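Local coordinates for protein cellulose 1,4-beta-cellobiosidase (Clostridium thermocellum, PDB 3ZQX) that serves as the family 3b carbohydrate-binding module of a cellulosomal cellobiohydrolase, a family that commonly binds cellulose, here as an engineered form of an adhesion-deficient natural module, at residues F44-S50 and Y103-H109; D126-T131 and W140-P144; Y57-I61 and T94-Q98; D2-L8 and K22-T28. The protein carries 1 engineered substitution. The contacts are given in a common frame with arbitrary orientation. Numbering follows the deposited sequence.

Contact 1: F44-S50 and Y103-H109; sequences FTKEHNS and YADWSFH. Engineered in segment 103-109: Trp-106 (natural residue Asn). With CA (calcium ion), chain B.
Two loops of the CBM3 beta sandwich meet beside a calcium ion, Ser-50 opposite Tyr-103 (CA to CA 6.0 Å). Build 103-109 with a type I turn from Tyr-103 to Trp-106, closed by Trp-106 N to Tyr-103 O at 2.9 Å. Engineered Trp-106, with left-handed backbone angles (64/31), points away from 44-50. Asp-105 (p) makes an Asx turn: its OD1 accepts from Ser-107 N (3.1 Å) and Ser-107 OG (2.6 Å), while Asp-105 N donates to Ser-50 OG at 3.3 Å. His-48 (m) donates from NE2 to Phe-108 O (2.8 Å), its ring edge meets the Tyr-103 face in a T-shaped pair (centroids 5.2 Å apart), and Ser-107 CB lies over a face of its imidazole (CH-pi, 3.7 Å from the centroid). Tyr-103 OH accepts from His-48 N, 3.2 Å. Water 1 joins Tyr-103 OH (2.6 Å), His-109 ND1 (2.8 Å) and Glu-47 OE1 (2.8 Å); His-109 NE2 hydrogen-bonds Ile-101 O. Glu-47 (m, p) holds calcium through OE1 and OE2 (2.5 Å each), Thr-45 through O (2.4 Å) and OG1 (2.6 Å); water 2, Asp-110, Asn-113 and Asp-114 complete the site. Tyr-103 and Phe-44 rest on Leu-52 of strand 52-55; His-109 packs on Ile-19 of strand 15-27.

Contact 2: D126-T131 and W140-P144; sequences DYGKVT and WGTPP
A type I beta turn from Tyr-127 to Val-130 leads into strand 130-134 of the sandwich, and the chain leaving its hairpin partner, strand 137-140, folds against that turn. At the start, Asp-126 CB lies 4.2 Å from Trp-140 CH2, with its carboxylate salt-bridged to Lys-4. Tyr-127 (t) points its side chain away, but its O takes the indole hydrogen of Trp-140 NE1 at 2.9 Å; chi1 of 172° on Trp-140 swings the ring over to it. Gly-128 and Gly-141 come closest in register, CA to CA 4.0 Å, and Gly-128 O accepts from Thr-142 N at 2.8 Å, nearly linear at 169°. Gly-141 (83/175) must be glycine, since a CB would clash with both Gly-128 O and Val-130 O. Lys-129 turns outward. Val-130 directs its side chain away, onto Leu-40 and Val-5, and sets its O 3.2 Å from Trp-140 CD1. Thr-131 (p) ends the walk: its CA makes a CA-H...O contact with Trp-140 O at 3.2 Å, and its CG2 sits 3.5 Å from Pro-143 N.

Contact 3: Y57-I61 and T94-Q98; sequences YYTPI and TGEIQ
Tyr-58, with chi1 at 175°, lays the edge of its ring beside the carboxylate of Glu-96, CD2 to CD 3.7 Å, and its CB lies 3.8 Å from Gln-98 NE2. That amide is held in place by its own segment, donating to Glu-96 OE1 at 2.9 Å, while Glu-96 also forms a salt bridge with Lys-22. The backbone of 57-61 is extended at Tyr-58 and Thr-59 and runs antiparallel to 94-98, the end-to-end directions 173° apart. Thr-59 stands against Ile-97 (CA to CA 4.7 Å) and Tyr-58 against Gln-98 (5.7 Å). Two hydrogen bonds fix this register: Gln-98 N to Tyr-58 O, 3.2 Å, and Thr-59 OG1 (t) to Glu-96 O, 2.8 Å. Pro-60 then brings CD to 3.1 Å from Glu-96 O and CG to 3.6 Å from Thr-94 O; Ile-61 (p) closes the row with CG2 4.0 Å from Thr-94 CB. Gly-95, at 76/-179, adopts angles that call for glycine, and a CB there would press on Pro-60. The result is an extended loop of the CBM3 beta sandwich, following strand 52-55 and flanking the entry to strand 97-103, whose Ile-97 is backbone hydrogen-bonded to Phe-23 of strand 15-27 and packs on Leu-66 of strand 66-71.

Contact 4: D2-L8 and K22-T28; sequences DVKVQYL and KFNIVNT
This is the antiparallel hairpin of strands 3-9 and 15-27 in the beta sandwich: the axes of strands 3-8 and 22-27 approach to 4.6 Å, their directions 158° apart. Lys-4 with Val-26, Gln-6 with Asn-24 and Leu-8 with Lys-22 are the hydrogen-bonded pairs, as in Lys-4 N to Val-26 O 2.9 Å and Gln-6 N to Asn-24 O 2.8 Å. On the inner face, diagonal and directly facing neighbours interlock. Val-3 CG1 fits between Ile-25 and Asn-27, 4.3 Å from Ile-25 CG2 and 3.8 Å from Asn-27 CA, while Phe-23 (m) fills the space between Val-5 and Tyr-7: its CD1 lies 4.4 Å from Val-5 CG1 and its CE1 4.3 Å from Tyr-7 CD1. These bumps press on Leu-132, Leu-40 and Tyr-42 of the facing sheet. Across the other face, Lys-4 (p) stretches its CE over Val-26 CB (3.9 Å) to Thr-28 CG2 (3.6 Å), and Leu-8 CD1 nestles 3.9 Å from Lys-22 CG. Thr-28 OG1 closes the end on Asp-2 O, 2.6 Å. The Val-3, Val-5 and Phe-23 face is therefore mainly apolar, the other mixed and more polar: Asn-24 ND2 bonds Gln-6 OE1 (3.0 Å), and Lys-4 and Lys-22 form salt bridges to Asp-126 and Glu-96.

From the N terminus, contact 4 closes first, turning the chain back on itself through the short loop of the opening hairpin. Contact 1 then opens after strand 38-43 and closes only beyond strand 97-103; contact 3 opens and closes within that span, so one sits inside the other without crossing. Contact 2 follows last, closing a short hairpin near the C terminus. Contact 4 is the shared neighbour: it meets contact 2 through Asp-126 and Lys-4 and through packing of Trp-140 on Lys-4, and contact 3 along adjacent strands through Ile-97 and Phe-23. Contact 1 touches none of them, joining two loops at the calcium end, centres about 26 Å from contact 4.

Contact 1: F44-S50 and Y103-H109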
# COMPACT_ATOMS: atom_id res chain seq x y z
N PHE A 44 8.00 -4.81 -1.47
CA PHE A 44 9.05 -4.48 -2.42
C PHE A 44 10.39 -4.75 -1.78
O PHE A 44 10.53 -4.68 -0.55
CB PHE A 44 8.94 -3.01 -2.87
CG PHE A 44 9.38 -2.00 -1.83
CD1 PHE A 44 8.54 -1.61 -0.80
CD2 PHE A 44 10.64 -1.42 -1.92
CE1 PHE A 44 8.95 -0.66 0.13
CE2 PHE A 44 11.06 -0.47 -0.99
CZ PHE A 44 10.20 -0.08 0.03
N THR A 45 11.37 -5.05 -2.61
CA THR A 45 12.72 -5.30 -2.14
C THR A 45 13.52 -4.01 -2.19
O THR A 45 13.53 -3.31 -3.21
CB THR A 45 13.43 -6.36 -2.99
OG1 THR A 45 13.26 -6.03 -4.37
CG2 THR A 45 12.85 -7.75 -2.72
N LYS A 46 14.19 -3.70 -1.09
CA LYS A 46 15.00 -2.49 -1.06
C LYS A 46 16.41 -2.75 -1.56
O LYS A 46 17.08 -3.67 -1.11
CB LYS A 46 14.99 -1.82 0.33
CG LYS A 46 15.51 -2.65 1.46
CD LYS A 46 15.55 -1.81 2.72
CE LYS A 46 16.08 -2.61 3.88
NZ LYS A 46 16.02 -1.87 5.17
N GLU A 47 16.84 -1.93 -2.53
CA GLU A 47 18.16 -2.05 -3.12
C GLU A 47 19.24 -1.22 -2.41
O GLU A 47 20.42 -1.40 -2.67
CB GLU A 47 18.12 -1.64 -4.60
CG GLU A 47 17.65 -2.72 -5.57
CD GLU A 47 16.17 -3.04 -5.45
OE1 GLU A 47 15.33 -2.11 -5.56
OE2 GLU A 47 15.83 -4.23 -5.29
N HIS A 48 18.84 -0.32 -1.51
CA HIS A 48 19.80 0.57 -0.86
C HIS A 48 19.51 0.73 0.61
O HIS A 48 18.39 0.49 1.06
CB HIS A 48 19.79 1.95 -1.52
CG HIS A 48 19.95 1.91 -3.01
ND1 HIS A 48 21.19 1.82 -3.61
CD2 HIS A 48 19.04 1.93 -4.01
CE1 HIS A 48 21.02 1.79 -4.93
NE2 HIS A 48 19.73 1.86 -5.19
N ASN A 49 20.51 1.17 1.36
CA ASN A 49 20.35 1.38 2.80
C ASN A 49 19.96 2.80 3.20
O ASN A 49 19.75 3.08 4.38
CB ASN A 49 21.62 0.95 3.54
CG ASN A 49 21.81 -0.55 3.55
OD1 ASN A 49 20.84 -1.31 3.63
ND2 ASN A 49 23.06 -1.00 3.47
N SER A 50 19.86 3.70 2.23
CA SER A 50 19.42 5.06 2.50
C SER A 50 18.01 5.01 3.09
O SER A 50 17.25 4.06 2.84
CB SER A 50 19.43 5.90 1.22
OG SER A 50 18.85 7.18 1.43
N TYR A 103 13.93 7.20 -1.80
CA TYR A 103 15.03 7.28 -0.85
C TYR A 103 15.39 8.72 -0.51
O TYR A 103 15.30 9.61 -1.37
CB TYR A 103 16.26 6.60 -1.43
CG TYR A 103 16.16 5.10 -1.51
CD1 TYR A 103 16.41 4.32 -0.39
CD2 TYR A 103 15.82 4.46 -2.69
CE1 TYR A 103 16.34 2.94 -0.45
CE2 TYR A 103 15.74 3.08 -2.76
CZ TYR A 103 16.00 2.33 -1.64
OH TYR A 103 15.94 0.95 -1.67
N ALA A 104 15.81 8.97 0.73
CA ALA A 104 16.26 10.30 1.12
C ALA A 104 17.38 10.82 0.22
O ALA A 104 17.48 12.02 -0.01
CB ALA A 104 16.73 10.29 2.57
N ASP A 105 18.23 9.92 -0.26
CA ASP A 105 19.32 10.30 -1.15
C ASP A 105 18.97 10.19 -2.64
O ASP A 105 19.84 10.33 -3.49
CB ASP A 105 20.62 9.57 -0.81
CG ASP A 105 20.56 8.09 -1.12
OD1 ASP A 105 19.52 7.62 -1.63
OD2 ASP A 105 21.56 7.39 -0.84
N TRP A 106 17.72 9.89 -2.95
CA TRP A 106 17.25 9.84 -4.33
C TRP A 106 17.93 8.74 -5.15
O TRP A 106 18.05 8.84 -6.37
CB TRP A 106 17.35 11.22 -5.00
CG TRP A 106 16.34 12.18 -4.46
CD1 TRP A 106 16.54 13.15 -3.52
CD2 TRP A 106 14.96 12.26 -4.82
NE1 TRP A 106 15.36 13.82 -3.27
CE2 TRP A 106 14.38 13.30 -4.06
CE3 TRP A 106 14.15 11.55 -5.71
CZ2 TRP A 106 13.03 13.64 -4.17
CZ3 TRP A 106 12.81 11.89 -5.82
CH2 TRP A 106 12.27 12.93 -5.06
N SER A 107 18.29 7.65 -4.47
CA SER A 107 18.77 6.45 -5.15
C SER A 107 17.68 5.80 -5.99
O SER A 107 16.50 6.06 -5.80
CB SER A 107 19.25 5.42 -4.13
OG SER A 107 20.38 5.87 -3.41
N PHE A 108 18.10 4.96 -6.93
CA PHE A 108 17.17 4.26 -7.81
C PHE A 108 16.71 2.92 -7.26
O PHE A 108 17.53 2.09 -6.84
CB PHE A 108 17.82 4.01 -9.18
CG PHE A 108 17.94 5.24 -10.03
CD1 PHE A 108 18.99 6.13 -9.84
CD2 PHE A 108 17.02 5.51 -11.03
CE1 PHE A 108 19.11 7.26 -10.62
CE2 PHE A 108 17.15 6.64 -11.82
CZ PHE A 108 18.19 7.51 -11.61
N HIS A 109 15.40 2.70 -7.30
CA HIS A 109 14.83 1.38 -7.12
C HIS A 109 15.02 0.52 -8.36
O HIS A 109 15.12 1.03 -9.47
CB HIS A 109 13.32 1.45 -6.97
CG HIS A 109 12.83 2.22 -5.79
ND1 HIS A 109 12.78 1.70 -4.52
CD2 HIS A 109 12.28 3.46 -5.71
CE1 HIS A 109 12.25 2.58 -3.70
NE2 HIS A 109 11.93 3.66 -4.40
CA CA B . 13.38 -3.75 -5.58
O HOH W 1 14.73 -0.12 -3.74
O HOH W 2 12.26 -1.50 -5.43

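Contact 2: D126-T131 and W140-P144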
# COMPACT_ATOMS: atom_id res chain seq x y z
N ASP A 126 -9.23 -4.70 -8.13
CA ASP A 126 -9.02 -5.49 -6.93
C ASP A 126 -7.69 -6.21 -7.10
O ASP A 126 -7.43 -6.80 -8.15
CB ASP A 126 -10.13 -6.52 -6.76
CG ASP A 126 -11.48 -5.90 -6.47
OD1 ASP A 126 -11.59 -4.67 -6.32
OD2 ASP A 126 -12.46 -6.67 -6.38
N TYR A 127 -6.85 -6.13 -6.09
CA TYR A 127 -5.47 -6.57 -6.27
C TYR A 127 -4.99 -7.36 -5.07
O TYR A 127 -4.86 -6.82 -3.98
CB TYR A 127 -4.59 -5.34 -6.47
CG TYR A 127 -3.16 -5.60 -6.88
CD1 TYR A 127 -2.86 -6.35 -8.00
CD2 TYR A 127 -2.10 -5.06 -6.15
CE1 TYR A 127 -1.55 -6.55 -8.40
CE2 TYR A 127 -0.78 -5.25 -6.54
CZ TYR A 127 -0.52 -6.01 -7.66
OH TYR A 127 0.77 -6.22 -8.08
N GLY A 128 -4.67 -8.63 -5.30
CA GLY A 128 -4.33 -9.53 -4.22
C GLY A 128 -2.89 -9.48 -3.75
O GLY A 128 -2.54 -10.17 -2.79
N LYS A 129 -2.04 -8.69 -4.41
CA LYS A 129 -0.63 -8.64 -4.00
C LYS A 129 -0.32 -7.50 -3.03
O LYS A 129 0.84 -7.32 -2.66
CB LYS A 129 0.30 -8.64 -5.20
CG LYS A 129 0.25 -9.94 -5.98
CD LYS A 129 1.18 -9.90 -7.19
CE LYS A 129 1.12 -11.21 -7.96
NZ LYS A 129 1.96 -11.16 -9.19
N VAL A 130 -1.34 -6.75 -2.64
CA VAL A 130 -1.25 -5.81 -1.53
C VAL A 130 -2.19 -6.36 -0.47
O VAL A 130 -3.35 -6.64 -0.75
CB VAL A 130 -1.66 -4.39 -1.98
CG1 VAL A 130 -1.79 -3.43 -0.79
CG2 VAL A 130 -0.66 -3.86 -2.99
N THR A 131 -1.69 -6.51 0.75
CA THR A 131 -2.43 -7.19 1.80
C THR A 131 -3.06 -6.22 2.78
O THR A 131 -2.60 -5.08 2.95
CB THR A 131 -1.53 -8.13 2.59
OG1 THR A 131 -0.40 -7.38 3.04
CG2 THR A 131 -1.09 -9.33 1.74
N TRP A 140 -7.18 -9.73 3.50
CA TRP A 140 -7.21 -9.50 2.06
C TRP A 140 -5.84 -9.76 1.49
O TRP A 140 -4.84 -9.29 2.05
CB TRP A 140 -7.64 -8.06 1.71
CG TRP A 140 -7.48 -7.80 0.25
CD1 TRP A 140 -6.43 -7.18 -0.36
CD2 TRP A 140 -8.36 -8.23 -0.79
NE1 TRP A 140 -6.62 -7.17 -1.72
CE2 TRP A 140 -7.79 -7.81 -2.01
CE3 TRP A 140 -9.57 -8.92 -0.81
CZ2 TRP A 140 -8.40 -8.05 -3.24
CZ3 TRP A 140 -10.17 -9.17 -2.03
CH2 TRP A 140 -9.58 -8.73 -3.22
N GLY A 141 -5.79 -10.42 0.34
CA GLY A 141 -4.55 -10.57 -0.37
C GLY A 141 -3.68 -11.71 0.11
O GLY A 141 -4.02 -12.45 1.04
N THR A 142 -2.59 -11.89 -0.63
CA THR A 142 -1.59 -12.91 -0.36
C THR A 142 -0.21 -12.29 -0.19
O THR A 142 0.27 -11.66 -1.13
CB THR A 142 -1.57 -13.95 -1.48
OG1 THR A 142 -2.90 -14.44 -1.68
CG2 THR A 142 -0.66 -15.11 -1.11
N PRO A 143 0.42 -12.42 0.98
CA PRO A 143 1.79 -11.91 1.12
C PRO A 143 2.79 -12.82 0.41
O PRO A 143 2.44 -13.93 0.00
CB PRO A 143 2.01 -11.95 2.63
CG PRO A 143 1.22 -13.12 3.06
CD PRO A 143 -0.03 -13.11 2.20
N PRO A 144 4.03 -12.35 0.24
CA PRO A 144 5.05 -13.21 -0.38
C PRO A 144 5.14 -14.56 0.34
O PRO A 144 5.21 -14.61 1.57
CB PRO A 144 6.34 -12.41 -0.19
CG PRO A 144 5.89 -10.98 -0.06
CD PRO A 144 4.57 -11.03 0.63

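Contact 3: Y57-I61 and T94-Q98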
# COMPACT_ATOMS: atom_id res chain seq x y z
N TYR A 57 0.59 12.53 -1.95
CA TYR A 57 0.24 13.86 -2.42
C TYR A 57 -1.24 14.15 -2.33
O TYR A 57 -1.63 15.31 -2.31
CB TYR A 57 0.76 14.10 -3.85
CG TYR A 57 2.27 14.15 -3.90
CD1 TYR A 57 2.95 15.18 -3.27
CD2 TYR A 57 3.01 13.17 -4.53
CE1 TYR A 57 4.32 15.23 -3.28
CE2 TYR A 57 4.40 13.22 -4.54
CZ TYR A 57 5.04 14.25 -3.91
OH TYR A 57 6.42 14.29 -3.91
N TYR A 58 -2.09 13.12 -2.40
CA TYR A 58 -3.50 13.33 -2.12
C TYR A 58 -4.19 12.06 -1.64
O TYR A 58 -3.94 10.99 -2.18
CB TYR A 58 -4.19 13.82 -3.39
CG TYR A 58 -5.68 13.94 -3.22
CD1 TYR A 58 -6.23 14.93 -2.42
CD2 TYR A 58 -6.54 13.03 -3.83
CE1 TYR A 58 -7.60 15.03 -2.24
CE2 TYR A 58 -7.91 13.13 -3.66
CZ TYR A 58 -8.43 14.12 -2.86
OH TYR A 58 -9.79 14.22 -2.70
N THR A 59 -5.07 12.20 -0.66
CA THR A 59 -6.10 11.20 -0.42
C THR A 59 -7.32 11.88 0.21
O THR A 59 -7.14 12.79 1.01
CB THR A 59 -5.58 10.04 0.46
OG1 THR A 59 -6.63 9.08 0.64
CG2 THR A 59 -5.12 10.52 1.82
N PRO A 60 -8.54 11.42 -0.10
CA PRO A 60 -9.71 12.07 0.52
C PRO A 60 -9.77 11.95 2.04
O PRO A 60 -10.43 12.77 2.68
CB PRO A 60 -10.90 11.34 -0.12
CG PRO A 60 -10.38 10.84 -1.42
CD PRO A 60 -8.93 10.48 -1.16
N ILE A 61 -9.12 10.95 2.62
CA ILE A 61 -9.17 10.75 4.07
C ILE A 61 -8.18 11.66 4.79
O ILE A 61 -8.13 11.69 6.03
CB ILE A 61 -8.95 9.26 4.47
CG1 ILE A 61 -7.54 8.78 4.11
CG2 ILE A 61 -10.02 8.37 3.85
CD1 ILE A 61 -7.20 7.41 4.68
N THR A 94 -12.09 4.39 0.97
CA THR A 94 -11.23 5.52 1.23
C THR A 94 -11.20 6.49 0.05
O THR A 94 -11.00 7.69 0.24
CB THR A 94 -9.78 5.08 1.51
OG1 THR A 94 -9.29 4.27 0.44
CG2 THR A 94 -9.71 4.29 2.80
N GLY A 95 -11.40 5.97 -1.15
CA GLY A 95 -10.99 6.69 -2.34
C GLY A 95 -9.49 6.58 -2.50
O GLY A 95 -8.80 5.93 -1.71
N GLU A 96 -8.96 7.22 -3.54
CA GLU A 96 -7.56 7.05 -3.87
C GLU A 96 -6.64 7.42 -2.71
O GLU A 96 -6.84 8.44 -2.04
CB GLU A 96 -7.20 7.86 -5.11
CG GLU A 96 -7.32 9.36 -4.94
CD GLU A 96 -6.91 10.13 -6.17
OE1 GLU A 96 -5.77 9.97 -6.62
OE2 GLU A 96 -7.74 10.91 -6.69
N ILE A 97 -5.65 6.57 -2.48
CA ILE A 97 -4.53 6.91 -1.63
C ILE A 97 -3.33 6.91 -2.55
O ILE A 97 -2.80 5.85 -2.91
CB ILE A 97 -4.34 5.87 -0.50
CG1 ILE A 97 -5.64 5.70 0.31
CG2 ILE A 97 -3.18 6.28 0.39
CD1 ILE A 97 -5.59 4.55 1.31
N GLN A 98 -2.84 8.09 -2.90
CA GLN A 98 -1.67 8.16 -3.75
C GLN A 98 -0.47 7.75 -2.92
O GLN A 98 -0.40 8.04 -1.72
CB GLN A 98 -1.49 9.57 -4.29
CG GLN A 98 -2.61 9.97 -5.22
CD GLN A 98 -2.43 11.31 -5.88
OE1 GLN A 98 -1.34 11.91 -5.84
NE2 GLN A 98 -3.48 11.79 -6.52

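Contact 4: D2-L8 and K22-T28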
# COMPACT_ATOMS: atom_id res chain seq x y z
N ASP A 2 -15.38 -8.44 3.35
CA ASP A 2 -14.64 -7.63 4.30
C ASP A 2 -13.90 -6.56 3.48
O ASP A 2 -14.21 -6.33 2.31
CB ASP A 2 -13.68 -8.50 5.12
CG ASP A 2 -13.40 -7.93 6.50
OD1 ASP A 2 -13.60 -6.71 6.69
OD2 ASP A 2 -12.96 -8.69 7.39
N VAL A 3 -12.96 -5.85 4.09
CA VAL A 3 -12.19 -4.87 3.35
C VAL A 3 -11.29 -5.51 2.28
O VAL A 3 -10.79 -6.63 2.45
CB VAL A 3 -11.36 -3.98 4.30
CG1 VAL A 3 -12.25 -2.93 4.96
CG2 VAL A 3 -10.64 -4.83 5.35
N LYS A 4 -11.11 -4.79 1.18
CA LYS A 4 -10.22 -5.21 0.10
C LYS A 4 -9.42 -4.01 -0.40
O LYS A 4 -9.75 -2.86 -0.08
CB LYS A 4 -11.01 -5.81 -1.07
CG LYS A 4 -11.91 -4.81 -1.80
CD LYS A 4 -12.66 -5.47 -2.95
CE LYS A 4 -13.51 -4.45 -3.69
NZ LYS A 4 -14.29 -5.06 -4.82
N VAL A 5 -8.38 -4.28 -1.18
CA VAL A 5 -7.56 -3.24 -1.79
C VAL A 5 -7.67 -3.29 -3.29
O VAL A 5 -7.59 -4.36 -3.90
CB VAL A 5 -6.06 -3.43 -1.45
CG1 VAL A 5 -5.20 -2.40 -2.19
CG2 VAL A 5 -5.83 -3.34 0.04
N GLN A 6 -7.83 -2.10 -3.87
CA GLN A 6 -7.61 -1.91 -5.30
C GLN A 6 -6.32 -1.13 -5.49
O GLN A 6 -5.91 -0.33 -4.64
CB GLN A 6 -8.75 -1.13 -5.93
CG GLN A 6 -10.10 -1.72 -5.62
CD GLN A 6 -11.18 -1.04 -6.41
OE1 GLN A 6 -11.26 0.20 -6.45
NE2 GLN A 6 -12.02 -1.83 -7.06
N TYR A 7 -5.66 -1.38 -6.62
CA TYR A 7 -4.36 -0.80 -6.94
C TYR A 7 -4.33 -0.36 -8.38
O TYR A 7 -5.01 -0.93 -9.23
CB TYR A 7 -3.29 -1.87 -6.73
CG TYR A 7 -1.93 -1.70 -7.38
CD1 TYR A 7 -0.92 -0.97 -6.77
CD2 TYR A 7 -1.62 -2.36 -8.57
CE1 TYR A 7 0.34 -0.86 -7.34
CE2 TYR A 7 -0.36 -2.25 -9.15
CZ TYR A 7 0.62 -1.51 -8.52
OH TYR A 7 1.87 -1.43 -9.11
N LEU A 8 -3.53 0.66 -8.64
CA LEU A 8 -3.05 0.95 -9.98
C LEU A 8 -1.62 1.45 -9.88
O LEU A 8 -1.19 1.99 -8.85
CB LEU A 8 -3.96 1.94 -10.71
CG LEU A 8 -4.06 3.38 -10.19
CD1 LEU A 8 -2.90 4.23 -10.67
CD2 LEU A 8 -5.38 4.00 -10.60
N LYS A 22 -1.43 4.07 -6.79
CA LYS A 22 -2.52 4.42 -5.90
C LYS A 22 -3.12 3.17 -5.31
O LYS A 22 -3.14 2.12 -5.95
CB LYS A 22 -3.62 5.20 -6.62
CG LYS A 22 -3.14 6.42 -7.40
CD LYS A 22 -4.30 7.21 -7.98
CE LYS A 22 -3.81 8.41 -8.78
NZ LYS A 22 -4.94 9.27 -9.21
N PHE A 23 -3.65 3.32 -4.09
CA PHE A 23 -4.46 2.29 -3.45
C PHE A 23 -5.88 2.82 -3.26
O PHE A 23 -6.12 4.03 -3.30
CB PHE A 23 -3.95 1.93 -2.05
CG PHE A 23 -2.50 1.57 -1.98
CD1 PHE A 23 -1.99 0.51 -2.72
CD2 PHE A 23 -1.64 2.26 -1.15
CE1 PHE A 23 -0.64 0.17 -2.63
CE2 PHE A 23 -0.30 1.93 -1.06
CZ PHE A 23 0.20 0.89 -1.80
N ASN A 24 -6.83 1.91 -3.09
CA ASN A 24 -8.16 2.27 -2.63
C ASN A 24 -8.60 1.14 -1.72
O ASN A 24 -8.60 -0.01 -2.15
CB ASN A 24 -9.09 2.39 -3.84
CG ASN A 24 -10.51 2.77 -3.47
OD1 ASN A 24 -10.74 3.44 -2.47
ND2 ASN A 24 -11.46 2.32 -4.29
N ILE A 25 -9.00 1.46 -0.49
CA ILE A 25 -9.49 0.44 0.42
C ILE A 25 -11.01 0.49 0.43
O ILE A 25 -11.60 1.52 0.74
CB ILE A 25 -8.94 0.61 1.85
CG1 ILE A 25 -7.41 0.47 1.84
CG2 ILE A 25 -9.58 -0.40 2.79
CD1 ILE A 25 -6.76 0.85 3.15
N VAL A 26 -11.63 -0.63 0.07
CA VAL A 26 -13.08 -0.70 -0.08
C VAL A 26 -13.64 -1.64 0.96
O VAL A 26 -13.17 -2.76 1.10
CB VAL A 26 -13.46 -1.21 -1.49
CG1 VAL A 26 -14.96 -1.23 -1.65
CG2 VAL A 26 -12.82 -0.34 -2.57
N ASN A 27 -14.64 -1.18 1.72
CA ASN A 27 -15.24 -2.04 2.73
C ASN A 27 -16.46 -2.68 2.10
O ASN A 27 -17.53 -2.08 2.03
CB ASN A 27 -15.65 -1.17 3.92
CG ASN A 27 -16.12 -1.99 5.09
OD1 ASN A 27 -16.37 -3.18 4.95
ND2 ASN A 27 -16.23 -1.36 6.25
N THR A 28 -16.32 -3.96 1.75
CA THR A 28 -17.37 -4.67 1.03
C THR A 28 -18.25 -5.47 1.98
O THR A 28 -19.22 -6.10 1.54
CB THR A 28 -16.81 -5.66 -0.03
OG1 THR A 28 -16.15 -6.75 0.63
CG2 THR A 28 -15.85 -4.97 -0.97